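Local coordinates for protein myosin-I heavy chain (Dictyostelium discoideum, PDB 5EJQ) that is the MyTH4-FERM tail piece of an actin-based class VII myosin motor that takes part in the early steps of phagocytosis and in adhesion, at residues A[11-16]-A[141-146]; A[47-52]-A[98-103]. The protein carries 3 engineered substitutions. All coordinates share one frame; numbering follows the deposited sequence.

Contact 1. Residues A[11-16]-A[141-146]. With GLU (glutamic acid), chain D.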
ATOM      1  N   SER A  11     -14.668  35.009  -1.198  1.00 23.33           N
ATOM      2  CA  SER A  11     -14.552  36.384  -1.682  1.00 23.84           C
ATOM      3  C   SER A  11     -13.201  37.045  -1.357  1.00 26.58           C
ATOM      4  O   SER A  11     -12.848  38.033  -1.991  1.00 26.57           O
ATOM      5  CB  SER A  11     -15.695  37.234  -1.127  1.00 28.78           C
ATOM      6  OG  SER A  11     -15.675  37.233   0.294  1.00 38.76           O
ATOM      7  N   LEU A  12     -12.467  36.518  -0.366  1.00 23.07           N
ATOM      8  CA  LEU A  12     -11.177  37.076   0.058  1.00 22.25           C
ATOM      9  C   LEU A  12      -9.999  36.462  -0.676  1.00 25.02           C
ATOM     10  O   LEU A  12      -8.885  36.927  -0.508  1.00 22.69           O
ATOM     11  CB  LEU A  12     -11.012  36.986   1.593  1.00 21.82           C
ATOM     12  CG  LEU A  12     -12.174  37.579   2.437  1.00 24.96           C
ATOM     13  CD1 LEU A  12     -12.031  37.207   3.909  1.00 23.87           C
ATOM     14  CD2 LEU A  12     -12.284  39.110   2.265  1.00 25.20           C
ATOM     15  N   TYR A  13     -10.242  35.467  -1.545  1.00 23.72           N
ATOM     16  CA  TYR A  13      -9.153  34.837  -2.295  1.00 23.67           C
ATOM     17  C   TYR A  13      -9.368  34.832  -3.807  1.00 28.51           C
ATOM     18  O   TYR A  13      -9.341  33.764  -4.417  1.00 27.65           O
ATOM     19  CB  TYR A  13      -8.885  33.427  -1.769  1.00 23.34           C
ATOM     20  CG  TYR A  13      -8.223  33.413  -0.411  1.00 22.50           C
ATOM     21  CD1 TYR A  13      -6.837  33.450  -0.290  1.00 23.95           C
ATOM     22  CD2 TYR A  13      -8.982  33.358   0.755  1.00 22.69           C
ATOM     23  CE1 TYR A  13      -6.221  33.458   0.963  1.00 20.78           C
ATOM     24  CE2 TYR A  13      -8.377  33.337   2.006  1.00 22.82           C
ATOM     25  CZ  TYR A  13      -6.998  33.389   2.102  1.00 23.76           C
ATOM     26  OH  TYR A  13      -6.408  33.334   3.327  1.00 24.20           O
ATOM     27  N   SER A  14      -9.504  36.019  -4.413  1.00 25.65           N
ATOM     28  CA  SER A  14      -9.698  36.150  -5.871  1.00 26.92           C
ATOM     29  C   SER A  14      -8.396  35.829  -6.600  1.00 27.41           C
ATOM     30  O   SER A  14      -7.358  36.356  -6.216  1.00 25.84           O
ATOM     31  CB  SER A  14     -10.183  37.551  -6.238  1.00 32.31           C
ATOM     32  OG  SER A  14     -10.206  37.714  -7.647  1.00 45.93           O
ATOM     33  N   PHE A  15      -8.448  34.934  -7.614  1.00 22.77           N
ATOM     34  CA  PHE A  15      -7.256  34.531  -8.350  1.00 22.43           C
ATOM     35  C   PHE A  15      -6.555  35.701  -8.984  1.00 30.82           C
ATOM     36  O   PHE A  15      -5.324  35.706  -9.000  1.00 31.11           O
ATOM     37  CB  PHE A  15      -7.513  33.399  -9.368  1.00 22.99           C
ATOM     38  CG  PHE A  15      -6.237  32.947 -10.052  1.00 22.98           C
ATOM     39  CD1 PHE A  15      -5.263  32.245  -9.348  1.00 23.91           C
ATOM     40  CD2 PHE A  15      -5.991  33.270 -11.381  1.00 24.03           C
ATOM     41  CE1 PHE A  15      -4.062  31.878  -9.964  1.00 24.31           C
ATOM     42  CE2 PHE A  15      -4.800  32.879 -12.003  1.00 26.29           C
ATOM     43  CZ  PHE A  15      -3.843  32.179 -11.289  1.00 23.51           C
ATOM     44  N   TYR A  16      -7.329  36.695  -9.484  1.00 30.85           N
ATOM     45  CA  TYR A  16      -6.837  37.949 -10.072  1.00 33.14           C
ATOM     46  C   TYR A  16      -5.815  38.637  -9.161  1.00 34.45           C
ATOM     47  O   TYR A  16      -4.812  39.131  -9.666  1.00 33.88           O
ATOM     48  CB  TYR A  16      -8.000  38.907 -10.414  1.00 37.49           C
ATOM     49  CG  TYR A  16      -7.553  40.287 -10.852  1.00 44.63           C
ATOM     50  CD1 TYR A  16      -7.190  40.537 -12.174  1.00 48.07           C
ATOM     51  CD2 TYR A  16      -7.499  41.344  -9.947  1.00 46.93           C
ATOM     52  CE1 TYR A  16      -6.776  41.808 -12.582  1.00 50.16           C
ATOM     53  CE2 TYR A  16      -7.096  42.621 -10.348  1.00 48.83           C
ATOM     54  CZ  TYR A  16      -6.731  42.845 -11.666  1.00 58.71           C
ATOM     55  OH  TYR A  16      -6.322  44.095 -12.072  1.00 62.82           O
ATOM     56  N   LEU A 141      -0.330  29.331  -2.711  1.00 18.59           N
ATOM     57  CA  LEU A 141      -1.418  29.348  -3.707  1.00 18.07           C
ATOM     58  C   LEU A 141      -2.669  28.536  -3.293  1.00 21.74           C
ATOM     59  O   LEU A 141      -3.761  28.860  -3.743  1.00 22.92           O
ATOM     60  CB  LEU A 141      -0.864  28.880  -5.076  1.00 18.22           C
ATOM     61  CG  LEU A 141      -1.849  28.625  -6.243  1.00 22.17           C
ATOM     62  CD1 LEU A 141      -2.476  29.905  -6.739  1.00 20.77           C
ATOM     63  CD2 LEU A 141      -1.157  27.870  -7.382  1.00 25.00           C
ATOM     64  N   ILE A 142      -2.516  27.476  -2.459  1.00 18.13           N
ATOM     65  CA  ILE A 142      -3.586  26.527  -2.110  1.00 17.77           C
ATOM     66  C   ILE A 142      -4.958  27.193  -1.759  1.00 21.03           C
ATOM     67  O   ILE A 142      -5.980  26.617  -2.131  1.00 19.63           O
ATOM     68  CB  ILE A 142      -3.160  25.467  -1.034  1.00 20.88           C
ATOM     69  CG1 ILE A 142      -4.152  24.258  -1.018  1.00 21.45           C
ATOM     70  CG2 ILE A 142      -2.958  26.093   0.375  1.00 20.33           C
ATOM     71  CD1 ILE A 142      -3.661  22.965  -0.359  1.00 28.07           C
ATOM     72  N   LYS A 143      -4.997  28.357  -1.061  1.00 18.35           N
ATOM     73  CA  LYS A 143      -6.298  28.970  -0.717  1.00 19.05           C
ATOM     74  C   LYS A 143      -6.912  29.716  -1.916  1.00 21.84           C
ATOM     75  O   LYS A 143      -8.135  29.762  -2.037  1.00 20.59           O
ATOM     76  CB  LYS A 143      -6.245  29.840   0.556  1.00 21.32           C
ATOM     77  CG  LYS A 143      -5.995  28.992   1.823  1.00 27.45           C
ATOM     78  CD  LYS A 143      -6.009  29.799   3.127  1.00 25.88           C
ATOM     79  CE  LYS A 143      -7.394  29.912   3.718  1.00 29.06           C
ATOM     80  NZ  LYS A 143      -7.432  30.966   4.761  1.00 29.40           N
ATOM     81  N   TYR A 144      -6.070  30.270  -2.806  1.00 18.68           N
ATOM     82  CA  TYR A 144      -6.577  30.907  -4.031  1.00 18.58           C
ATOM     83  C   TYR A 144      -7.120  29.834  -4.955  1.00 22.10           C
ATOM     84  O   TYR A 144      -8.155  30.049  -5.560  1.00 23.34           O
ATOM     85  CB  TYR A 144      -5.497  31.719  -4.742  1.00 18.84           C
ATOM     86  CG  TYR A 144      -5.099  32.954  -3.974  1.00 19.24           C
ATOM     87  CD1 TYR A 144      -4.060  32.916  -3.047  1.00 21.31           C
ATOM     88  CD2 TYR A 144      -5.742  34.173  -4.191  1.00 19.00           C
ATOM     89  CE1 TYR A 144      -3.670  34.058  -2.352  1.00 22.36           C
ATOM     90  CE2 TYR A 144      -5.363  35.320  -3.501  1.00 19.65           C
ATOM     91  CZ  TYR A 144      -4.318  35.257  -2.589  1.00 28.25           C
ATOM     92  OH  TYR A 144      -3.927  36.359  -1.878  1.00 31.81           O
ATOM     93  N   PHE A 145      -6.426  28.679  -5.057  1.00 18.08           N
ATOM     94  CA  PHE A 145      -6.872  27.538  -5.859  1.00 17.74           C
ATOM     95  C   PHE A 145      -8.149  26.920  -5.257  1.00 22.22           C
ATOM     96  O   PHE A 145      -9.072  26.590  -5.999  1.00 23.34           O
ATOM     97  CB  PHE A 145      -5.758  26.485  -6.022  1.00 18.94           C
ATOM     98  CG  PHE A 145      -6.222  25.284  -6.812  1.00 20.59           C
ATOM     99  CD1 PHE A 145      -6.491  25.386  -8.178  1.00 23.61           C
ATOM    100  CD2 PHE A 145      -6.429  24.065  -6.191  1.00 22.20           C
ATOM    101  CE1 PHE A 145      -6.970  24.291  -8.897  1.00 23.31           C
ATOM    102  CE2 PHE A 145      -6.893  22.970  -6.917  1.00 25.45           C
ATOM    103  CZ  PHE A 145      -7.157  23.092  -8.264  1.00 22.28           C
ATOM    104  N   ALA A 146      -8.211  26.777  -3.919  1.00 18.83           N
ATOM    105  CA  ALA A 146      -9.408  26.243  -3.262  1.00 18.81           C
ATOM    106  C   ALA A 146     -10.613  27.166  -3.509  1.00 23.01           C
ATOM    107  O   ALA A 146     -11.704  26.648  -3.743  1.00 22.73           O
ATOM    108  CB  ALA A 146      -9.177  26.038  -1.774  1.00 19.15           C
TER
HETATM  109  N   GLU D1703       0.674  34.374  -1.042  1.00 67.13           N
HETATM  110  CA  GLU D1703       0.793  34.458  -2.495  1.00 70.28           C
HETATM  111  C   GLU D1703       2.247  34.683  -2.961  1.00 94.56           C
HETATM  112  O   GLU D1703       2.848  35.726  -2.623  1.00101.71           O
HETATM  113  CB  GLU D1703      -0.184  35.491  -3.108  1.00 71.63           C
HETATM  114  CG  GLU D1703      -0.280  36.843  -2.418  1.00 83.29           C
HETATM  115  CD  GLU D1703      -1.321  37.816  -2.950  1.00105.96           C
HETATM  116  OE1 GLU D1703      -1.306  38.991  -2.515  1.00105.13           O
HETATM  117  OE2 GLU D1703      -2.178  37.405  -3.765  1.00 96.32           O
HETATM  118  OXT GLU D1703       2.793  33.786  -3.640  1.00113.56           O
HETATM  119  O   HOH W   1      -6.210  38.159  -2.084  1.00 45.74           O
HETATM  120  O   HOH W   2      -9.269  32.185  -6.541  1.00 22.15           O
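Tyr13 and Tyr144 meet edge to face: CD1 of Tyr13 stands over the centre of the Tyr144 ring, the centroids are 5.1 Å apart and the planes lie at 80°. Lys143 takes a face of the same Tyr13 ring, its CB making a CH-pi contact 3.8 Å from the Tyr13 centroid and offset toward the rim. A bend in the Lys143 chain (chi3 88°) carries the amine round to the phenol, where NZ donates to Tyr13 OH at 3.0 Å; NZ is also paired with Glu9 in a salt bridge. A smaller apolar contact brings Phe15 CE1 to 4.1 Å from Leu141 CD1, with helix 101-111 packing against both side chains. These contacts fasten the N-terminal segment 11-16 to the start of helix 142-154, one of the helices of the all-helical MyTH4 domain. With an alanine at Tyr13 the face of Tyr144 would probably lose its edge-on partner, and the Lys143 amine its phenol acceptor. Farther out, water 2 donates to both Tyr13 O and Tyr144 O, at 2.6 Å each, linking the two backbones. Ser14 O lies at the edge of the Tyr144 ring, 3.4 Å from CD2. At the far end of that ring Tyr144 OH lies 2.8 Å from OE2 of a bound glutamic acid, whose pocket also includes Asp17, Tyr18 and Lys140.

Contact 2. Residues A[47-52]-A[98-103]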
ATOM      1  N   LEU A  47       4.827  32.020 -13.942  1.00 20.17           N
ATOM      2  CA  LEU A  47       5.410  32.460 -12.664  1.00 19.81           C
ATOM      3  C   LEU A  47       6.913  32.688 -12.797  1.00 25.52           C
ATOM      4  O   LEU A  47       7.486  32.339 -13.828  1.00 24.47           O
ATOM      5  CB  LEU A  47       5.086  31.456 -11.524  1.00 19.21           C
ATOM      6  CG  LEU A  47       3.583  31.104 -11.281  1.00 22.33           C
ATOM      7  CD1 LEU A  47       3.423  30.277 -10.013  1.00 21.13           C
ATOM      8  CD2 LEU A  47       2.705  32.359 -11.174  1.00 21.96           C
ATOM      9  N   VAL A  48       7.555  33.267 -11.765  1.00 24.47           N
ATOM     10  CA  VAL A  48       8.997  33.541 -11.801  1.00 24.92           C
ATOM     11  C   VAL A  48       9.785  32.392 -11.195  1.00 27.75           C
ATOM     12  O   VAL A  48       9.602  32.062 -10.026  1.00 27.79           O
ATOM     13  CB  VAL A  48       9.380  34.906 -11.159  1.00 30.19           C
ATOM     14  CG1 VAL A  48      10.820  35.280 -11.507  1.00 30.37           C
ATOM     15  CG2 VAL A  48       8.424  36.014 -11.598  1.00 30.34           C
ATOM     16  N   HIS A  49      10.676  31.791 -11.980  1.00 23.54           N
ATOM     17  CA  HIS A  49      11.526  30.691 -11.507  1.00 22.52           C
ATOM     18  C   HIS A  49      12.992  31.174 -11.412  1.00 27.41           C
ATOM     19  O   HIS A  49      13.433  31.924 -12.274  1.00 25.63           O
ATOM     20  CB  HIS A  49      11.390  29.472 -12.435  1.00 22.71           C
ATOM     21  CG  HIS A  49       9.964  29.023 -12.588  1.00 26.42           C
ATOM     22  ND1 HIS A  49       9.306  28.325 -11.578  1.00 28.13           N
ATOM     23  CD2 HIS A  49       9.093  29.249 -13.597  1.00 27.84           C
ATOM     24  CE1 HIS A  49       8.075  28.131 -12.018  1.00 27.29           C
ATOM     25  NE2 HIS A  49       7.899  28.659 -13.233  1.00 27.63           N
ATOM     26  N   SER A  50      13.739  30.751 -10.379  1.00 26.89           N
ATOM     27  CA  SER A  50      15.155  31.155 -10.252  1.00 27.44           C
ATOM     28  C   SER A  50      16.058  30.423 -11.259  1.00 30.56           C
ATOM     29  O   SER A  50      17.065  30.973 -11.699  1.00 31.68           O
ATOM     30  CB  SER A  50      15.661  30.992  -8.820  1.00 30.73           C
ATOM     31  OG  SER A  50      15.476  29.666  -8.360  1.00 41.23           O
ATOM     32  N   ASP A  51      15.701  29.198 -11.640  1.00 25.19           N
ATOM     33  CA  ASP A  51      16.487  28.474 -12.630  1.00 24.58           C
ATOM     34  C   ASP A  51      15.852  28.663 -14.023  1.00 27.52           C
ATOM     35  O   ASP A  51      14.674  28.355 -14.210  1.00 25.33           O
ATOM     36  CB  ASP A  51      16.608  26.985 -12.242  1.00 26.37           C
ATOM     37  CG  ASP A  51      17.524  26.142 -13.120  1.00 34.33           C
ATOM     38  OD1 ASP A  51      18.057  26.672 -14.113  1.00 33.54           O
ATOM     39  OD2 ASP A  51      17.699  24.956 -12.818  1.00 42.27           O
ATOM     40  N   ALA A  52      16.641  29.187 -14.990  1.00 24.35           N
ATOM     41  CA  ALA A  52      16.250  29.411 -16.389  1.00 22.48           C
ATOM     42  C   ALA A  52      15.818  28.115 -17.070  1.00 24.78           C
ATOM     43  O   ALA A  52      14.985  28.133 -17.980  1.00 24.32           O
ATOM     44  CB  ALA A  52      17.398  30.052 -17.159  1.00 22.82           C
ATOM     45  N   GLU A  98       8.985  20.673  -6.305  1.00 23.29           N
ATOM     46  CA  GLU A  98       7.994  21.454  -5.551  1.00 23.28           C
ATOM     47  C   GLU A  98       7.837  22.885  -6.054  1.00 25.76           C
ATOM     48  O   GLU A  98       6.717  23.389  -6.076  1.00 25.69           O
ATOM     49  CB  GLU A  98       8.323  21.478  -4.054  1.00 24.98           C
ATOM     50  CG  GLU A  98       8.225  20.119  -3.386  1.00 43.25           C
ATOM     51  CD  GLU A  98       7.974  20.113  -1.888  1.00 80.07           C
ATOM     52  OE1 GLU A  98       7.571  21.163  -1.333  1.00 81.99           O
ATOM     53  OE2 GLU A  98       8.144  19.033  -1.277  1.00 77.50           O
ATOM     54  N   SER A  99       8.947  23.537  -6.464  1.00 21.51           N
ATOM     55  CA  SER A  99       8.947  24.934  -6.927  1.00 20.62           C
ATOM     56  C   SER A  99       8.257  25.115  -8.291  1.00 24.42           C
ATOM     57  O   SER A  99       8.020  26.250  -8.722  1.00 25.39           O
ATOM     58  CB  SER A  99      10.373  25.498  -6.941  1.00 23.14           C
ATOM     59  OG  SER A  99      11.164  24.928  -7.976  1.00 28.40           O
ATOM     60  N   LEU A 100       7.925  24.000  -8.959  1.00 19.63           N
ATOM     61  CA  LEU A 100       7.254  23.998 -10.250  1.00 19.81           C
ATOM     62  C   LEU A 100       5.721  23.720 -10.149  1.00 23.50           C
ATOM     63  O   LEU A 100       4.995  23.871 -11.132  1.00 22.72           O
ATOM     64  CB  LEU A 100       7.958  22.955 -11.119  1.00 20.01           C
ATOM     65  CG  LEU A 100       7.772  22.982 -12.654  1.00 24.71           C
ATOM     66  CD1 LEU A 100       7.920  24.412 -13.241  1.00 23.32           C
ATOM     67  CD2 LEU A 100       8.753  22.010 -13.314  1.00 24.66           C
ATOM     68  N   ARG A 101       5.238  23.353  -8.950  1.00 18.94           N
ATOM     69  CA  ARG A 101       3.833  22.995  -8.692  1.00 17.52           C
ATOM     70  C   ARG A 101       2.850  24.119  -8.872  1.00 20.36           C
ATOM     71  O   ARG A 101       1.820  23.909  -9.504  1.00 19.76           O
ATOM     72  CB  ARG A 101       3.686  22.380  -7.292  1.00 15.00           C
ATOM     73  CG  ARG A 101       4.379  21.046  -7.242  1.00 16.52           C
ATOM     74  CD  ARG A 101       4.330  20.483  -5.860  1.00 21.53           C
ATOM     75  NE  ARG A 101       5.065  19.230  -5.809  1.00 19.27           N
ATOM     76  CZ  ARG A 101       5.294  18.559  -4.696  1.00 29.75           C
ATOM     77  NH1 ARG A 101       4.828  19.005  -3.540  1.00 16.24           N
ATOM     78  NH2 ARG A 101       6.011  17.442  -4.725  1.00 23.57           N
ATOM     79  N   ASP A 102       3.138  25.307  -8.317  1.00 16.35           N
ATOM     80  CA  ASP A 102       2.232  26.433  -8.485  1.00 16.25           C
ATOM     81  C   ASP A 102       2.100  26.858  -9.950  1.00 19.74           C
ATOM     82  O   ASP A 102       1.005  27.211 -10.366  1.00 20.47           O
ATOM     83  CB  ASP A 102       2.620  27.601  -7.567  1.00 17.31           C
ATOM     84  CG  ASP A 102       2.441  27.288  -6.087  1.00 21.66           C
ATOM     85  OD1 ASP A 102       1.812  26.243  -5.765  1.00 20.53           O
ATOM     86  OD2 ASP A 102       2.980  28.047  -5.254  1.00 23.66           O
ATOM     87  N   GLU A 103       3.197  26.766 -10.728  1.00 15.95           N
ATOM     88  CA  GLU A 103       3.237  27.077 -12.155  1.00 15.54           C
ATOM     89  C   GLU A 103       2.199  26.210 -12.887  1.00 18.99           C
ATOM     90  O   GLU A 103       1.417  26.741 -13.672  1.00 19.05           O
ATOM     91  CB  GLU A 103       4.664  26.840 -12.726  1.00 16.46           C
ATOM     92  CG  GLU A 103       4.765  26.921 -14.250  1.00 21.34           C
ATOM     93  CD  GLU A 103       4.713  28.318 -14.859  1.00 34.40           C
ATOM     94  OE1 GLU A 103       5.320  29.244 -14.273  1.00 23.33           O
ATOM     95  OE2 GLU A 103       4.119  28.474 -15.953  1.00 23.27           O
TER
HETATM   96  O   HOH W   3       9.661  28.553  -8.640  1.00 36.12           O
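Glu103 OE1 accepts two hydrogen bonds from one short segment, and the donors reach it from opposite faces of the carboxylate plane. Within the helical MyTH4 domain, this clasps the loop ahead of helix 52-70 to the first turn of helix 101-111. The backbone N of Leu47 comes in on the syn side at 2.8 Å from OE1, with an N-H...O angle of 161°. His49 NE2, also 2.8 Å from Glu103 OE1, arrives from above the plane, and the imidazole and carboxylate planes are turned 51° apart. Glu103 CG lies anti to its backbone N (chi1 171°), and a bend at chi2 turns the carboxylate toward Leu47 N and His49 NE2. The side chain crosses the imidazole at about a right angle, and Glu103 CB lies at the ring edge, 3.7 Å from His49 CE1. The other oxygen, OE2, is held by Leu46 N and Gln107, so the buried carboxylate has partners at both ends; its negative charge may favour a protonated imidazole. Apolar contact flanks the polar centre: Leu47 CD1 packs 3.7 Å from Asp102 CB, while Leu100 CD1 approaches His49 CE1. Across the ring from NE2, water 3 lies 3.0 Å from His49 ND1 and donates to Ser99 O at 2.8 Å.

How the contacts relate
Both contacts join an earlier segment, a turn running into helix 15-22 in contact 1 and a loop ahead of helix 52-70 in contact 2, to the beginning of a helix in the MyTH4 domain, but they work with different chemistry. Contact 1 lies at the surface and relies largely on aromatic faces and edges, with a lysine, waters and a bound glutamic acid around them. Contact 2 is partly buried and centres on a carboxylate that gathers a backbone N-H and an imidazole. Their centres are 18 Å apart, and they meet where Leu141 CD2 packs 3.7 Å from Asp102 O. Helix 101-111, which supplies one side of contact 2, also backs Phe15 and Leu141 of contact 1. In sequence, contact 2 falls between the two segments of contact 1.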